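Long-range contact in putative D-tyrosyl-tRNA(Tyr) deacylase 2 (Leishmania major, PDB 1TC5), which probably hydrolyses D-tyrosyl-tRNA(Tyr) to D-tyrosine and free tRNA, a possible defence against the harmful effects of D-tyrosine: residues L65-F71 and P83-E88. Numbering follows the deposited sequence.
Sequences LLHTKIF and PQSLEE
Leu66 O, on the last turn of helix 55-67, takes the backbone N-H of Glu87 at 2.9 Å, the donor tilted 21° from the carbonyl plane. Beside that bond CD2 of Leu66 packs on CD1 of Leu86 at 3.8 Å, and the CB of Ser85 presses against the same carbonyl oxygen. At the other end Gln84 bonds through its backbone: its N reaches Phe71 O at 2.9 Å, while its O receives the N-H of Ile70 from well above the carbonyl plane. Between these, Lys69 makes a salt bridge, NZ to Glu88 OE2 at 3.3 Å, with a weak hydrogen bond in it, the side chains crossing at about a right angle; one water joins both atoms to Pro83 O.

Glu88 OE2 also accepts Ser85 N through the anti lone pair at 2.9 Å, and Glu88 N donates to Ser85 OG at 3.0 Å; chi1 of 64° sets OG between Ser85's own N and carbonyl carbon, facing that N-H. Another water accepts from Leu86 N and donates to Leu65 O and Thr68 O, bridging helix end and loop. Further out, Leu86 and Phe71 rest on Val38 of the central sheet, and Lys69 makes backbone hydrogen bonds to the second subunit. Ser85 OG accepting from Glu88 N is an ST motif, made reciprocal by the return bond in the pattern of a capping box, at the start of helically wound residues 86-88, which lack regular helix bonds and dock the returning loop against the C-terminal end of helix 55-67.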
ATOM      1  N   LEU A  65       0.245  -5.084  16.061  1.00 22.85           N
ATOM      2  CA  LEU A  65       0.943  -4.011  15.364  1.00 21.27           C
ATOM      3  C   LEU A  65       2.277  -3.615  16.008  1.00 18.35           C
ATOM      4  O   LEU A  65       3.250  -3.397  15.306  1.00 17.53           O
ATOM      5  CB  LEU A  65       0.050  -2.770  15.255  1.00 22.26           C
ATOM      6  CG  LEU A  65       0.713  -1.529  14.640  1.00 23.57           C
ATOM      7  CD1 LEU A  65       1.117  -1.781  13.163  1.00 25.49           C
ATOM      8  CD2 LEU A  65      -0.212  -0.347  14.725  1.00 27.67           C
ATOM      9  N   LEU A  66       2.326  -3.521  17.335  1.00 19.26           N
ATOM     10  CA  LEU A  66       3.507  -2.990  18.019  1.00 17.14           C
ATOM     11  C   LEU A  66       4.508  -4.038  18.491  1.00 15.71           C
ATOM     12  O   LEU A  66       5.700  -3.749  18.541  1.00 18.58           O
ATOM     13  CB  LEU A  66       3.082  -2.091  19.194  1.00 17.97           C
ATOM     14  CG  LEU A  66       2.173  -0.918  18.837  1.00 16.74           C
ATOM     15  CD1 LEU A  66       1.852  -0.105  20.111  1.00 19.54           C
ATOM     16  CD2 LEU A  66       2.755  -0.021  17.749  1.00 17.03           C
ATOM     17  N   HIS A  67       4.039  -5.245  18.827  1.00 16.31           N
ATOM     18  CA  HIS A  67       4.887  -6.294  19.419  1.00 16.98           C
ATOM     19  C   HIS A  67       5.535  -7.212  18.395  1.00 16.65           C
ATOM     20  O   HIS A  67       6.519  -7.882  18.685  1.00 19.37           O
ATOM     21  CB  HIS A  67       4.079  -7.202  20.380  1.00 19.65           C
ATOM     22  CG  HIS A  67       3.454  -6.466  21.524  1.00 23.14           C
ATOM     23  ND1 HIS A  67       2.242  -6.831  22.078  1.00 27.69           N
ATOM     24  CD2 HIS A  67       3.877  -5.386  22.222  1.00 25.17           C
ATOM     25  CE1 HIS A  67       1.938  -5.993  23.053  1.00 26.63           C
ATOM     26  NE2 HIS A  67       2.915  -5.109  23.164  1.00 27.07           N
ATOM     27  N   THR A  68       4.941  -7.314  17.226  1.00 16.76           N
ATOM     28  CA  THR A  68       5.455  -8.215  16.199  1.00 17.14           C
ATOM     29  C   THR A  68       6.707  -7.605  15.567  1.00 16.11           C
ATOM     30  O   THR A  68       6.717  -6.427  15.238  1.00 16.27           O
ATOM     31  CB  THR A  68       4.366  -8.464  15.121  1.00 16.70           C
ATOM     32  OG1 THR A  68       3.142  -8.851  15.773  1.00 14.14           O
ATOM     33  CG2 THR A  68       4.723  -9.649  14.211  1.00 17.90           C
ATOM     34  N   LYS A  69       7.755  -8.412  15.438  1.00 15.92           N
ATOM     35  CA  LYS A  69       8.968  -7.997  14.748  1.00 16.99           C
ATOM     36  C   LYS A  69       8.713  -8.163  13.269  1.00 15.06           C
ATOM     37  O   LYS A  69       8.623  -9.270  12.786  1.00 14.05           O
ATOM     38  CB  LYS A  69      10.153  -8.831  15.201  1.00 20.03           C
ATOM     39  CG  LYS A  69      10.448  -8.692  16.716  1.00 21.27           C
ATOM     40  CD  LYS A  69      11.559  -9.660  17.172  1.00 26.68           C
ATOM     41  CE  LYS A  69      11.810  -9.589  18.679  1.00 30.27           C
ATOM     42  NZ  LYS A  69      13.009  -8.781  19.037  1.00 36.97           N
ATOM     43  N   ILE A  70       8.546  -7.052  12.563  1.00 14.07           N
ATOM     44  CA  ILE A  70       8.164  -7.084  11.157  1.00 16.05           C
ATOM     45  C   ILE A  70       9.243  -6.483  10.280  1.00 14.46           C
ATOM     46  O   ILE A  70       9.737  -7.147   9.390  1.00 15.98           O
ATOM     47  CB  ILE A  70       6.832  -6.315  10.946  1.00 15.52           C
ATOM     48  CG1 ILE A  70       5.727  -6.916  11.822  1.00 19.91           C
ATOM     49  CG2 ILE A  70       6.421  -6.360   9.463  1.00 18.39           C
ATOM     50  CD1 ILE A  70       4.533  -5.965  12.043  1.00 20.30           C
ATOM     51  N   PHE A  71       9.591  -5.220  10.554  1.00 15.99           N
ATOM     52  CA  PHE A  71      10.414  -4.402   9.654  1.00 14.85           C
ATOM     53  C   PHE A  71      11.906  -4.319  10.028  1.00 14.80           C
ATOM     54  O   PHE A  71      12.278  -4.380  11.198  1.00 16.55           O
ATOM     55  CB  PHE A  71       9.828  -2.988   9.503  1.00 15.16           C
ATOM     56  CG  PHE A  71       8.433  -2.984   8.913  1.00 14.71           C
ATOM     57  CD1 PHE A  71       8.235  -3.266   7.584  1.00 16.26           C
ATOM     58  CD2 PHE A  71       7.318  -2.756   9.718  1.00 11.65           C
ATOM     59  CE1 PHE A  71       6.927  -3.334   7.039  1.00 17.44           C
ATOM     60  CE2 PHE A  71       6.033  -2.789   9.195  1.00 16.00           C
ATOM     61  CZ  PHE A  71       5.833  -3.097   7.851  1.00 14.90           C
ATOM     62  N   PRO A  83      14.493  -8.160  11.654  1.00 20.15           N
ATOM     63  CA  PRO A  83      13.165  -7.583  11.914  1.00 20.30           C
ATOM     64  C   PRO A  83      13.062  -7.121  13.392  1.00 18.01           C
ATOM     65  O   PRO A  83      13.612  -7.744  14.293  1.00 18.39           O
ATOM     66  CB  PRO A  83      12.205  -8.726  11.578  1.00 20.57           C
ATOM     67  CG  PRO A  83      12.979  -9.626  10.649  1.00 21.99           C
ATOM     68  CD  PRO A  83      14.416  -9.525  11.093  1.00 20.56           C
ATOM     69  N   GLN A  84      12.412  -5.991  13.595  1.00 19.10           N
ATOM     70  CA  GLN A  84      12.280  -5.386  14.906  1.00 19.03           C
ATOM     71  C   GLN A  84      10.830  -5.001  15.090  1.00 18.03           C
ATOM     72  O   GLN A  84      10.106  -4.767  14.114  1.00 17.43           O
ATOM     73  CB  GLN A  84      13.150  -4.124  14.998  1.00 17.92           C
ATOM     74  CG  GLN A  84      14.652  -4.356  14.999  1.00 20.55           C
ATOM     75  CD  GLN A  84      15.432  -3.020  15.186  1.00 21.28           C
ATOM     76  OE1 GLN A  84      15.412  -2.147  14.306  1.00 20.04           O
ATOM     77  NE2 GLN A  84      16.114  -2.886  16.310  1.00 19.07           N
ATOM     78  N   SER A  85      10.400  -4.959  16.340  1.00 16.24           N
ATOM     79  CA  SER A  85       9.081  -4.464  16.673  1.00 15.60           C
ATOM     80  C   SER A  85       9.107  -2.945  16.820  1.00 15.40           C
ATOM     81  O   SER A  85      10.125  -2.345  17.151  1.00 15.03           O
ATOM     82  CB  SER A  85       8.594  -5.072  17.985  1.00 13.59           C
ATOM     83  OG  SER A  85       9.417  -4.669  19.040  1.00 17.10           O
ATOM     84  N   LEU A  86       7.966  -2.325  16.559  1.00 15.88           N
ATOM     85  CA  LEU A  86       7.791  -0.930  16.887  1.00 16.94           C
ATOM     86  C   LEU A  86       8.012  -0.722  18.372  1.00 15.34           C
ATOM     87  O   LEU A  86       8.586   0.283  18.768  1.00 18.13           O
ATOM     88  CB  LEU A  86       6.389  -0.451  16.498  1.00 17.37           C
ATOM     89  CG  LEU A  86       6.302  -0.104  15.027  1.00 17.03           C
ATOM     90  CD1 LEU A  86       4.858  -0.233  14.542  1.00 16.94           C
ATOM     91  CD2 LEU A  86       6.882   1.327  14.796  1.00 13.08           C
ATOM     92  N   GLU A  87       7.585  -1.682  19.193  1.00 16.72           N
ATOM     93  CA  GLU A  87       7.717  -1.563  20.642  1.00 18.98           C
ATOM     94  C   GLU A  87       9.180  -1.342  21.050  1.00 20.48           C
ATOM     95  O   GLU A  87       9.475  -0.466  21.842  1.00 17.41           O
ATOM     96  CB  GLU A  87       7.107  -2.790  21.344  1.00 22.06           C
ATOM     97  CG  GLU A  87       7.270  -2.830  22.863  1.00 25.79           C
ATOM     98  CD  GLU A  87       6.701  -4.104  23.485  1.00 36.25           C
ATOM     99  OE1 GLU A  87       7.069  -5.223  23.043  1.00 40.39           O
ATOM    100  OE2 GLU A  87       5.867  -3.992  24.427  1.00 43.41           O
ATOM    101  N   GLU A  88      10.108  -2.088  20.465  1.00 21.20           N
ATOM    102  CA  GLU A  88      11.516  -1.945  20.848  1.00 21.94           C
ATOM    103  C   GLU A  88      12.180  -0.737  20.180  1.00 21.34           C
ATOM    104  O   GLU A  88      13.329  -0.445  20.467  1.00 21.43           O
ATOM    105  CB  GLU A  88      12.305  -3.238  20.566  1.00 23.18           C
ATOM    106  CG  GLU A  88      12.583  -3.549  19.102  1.00 23.30           C
ATOM    107  CD  GLU A  88      13.117  -4.961  18.915  1.00 27.46           C
ATOM    108  OE1 GLU A  88      13.983  -5.392  19.714  1.00 30.27           O
ATOM    109  OE2 GLU A  88      12.650  -5.657  17.990  1.00 19.77           O
TER
HETATM  110  O   HOH W   1       5.903  -3.928  15.045  1.00 23.50           O
HETATM  111  O   HOH W   2      14.336  -7.664  17.087  1.00 40.38           O
HETATM  112  O   HOH W   3       7.859  -3.737  12.951  1.00 19.71           O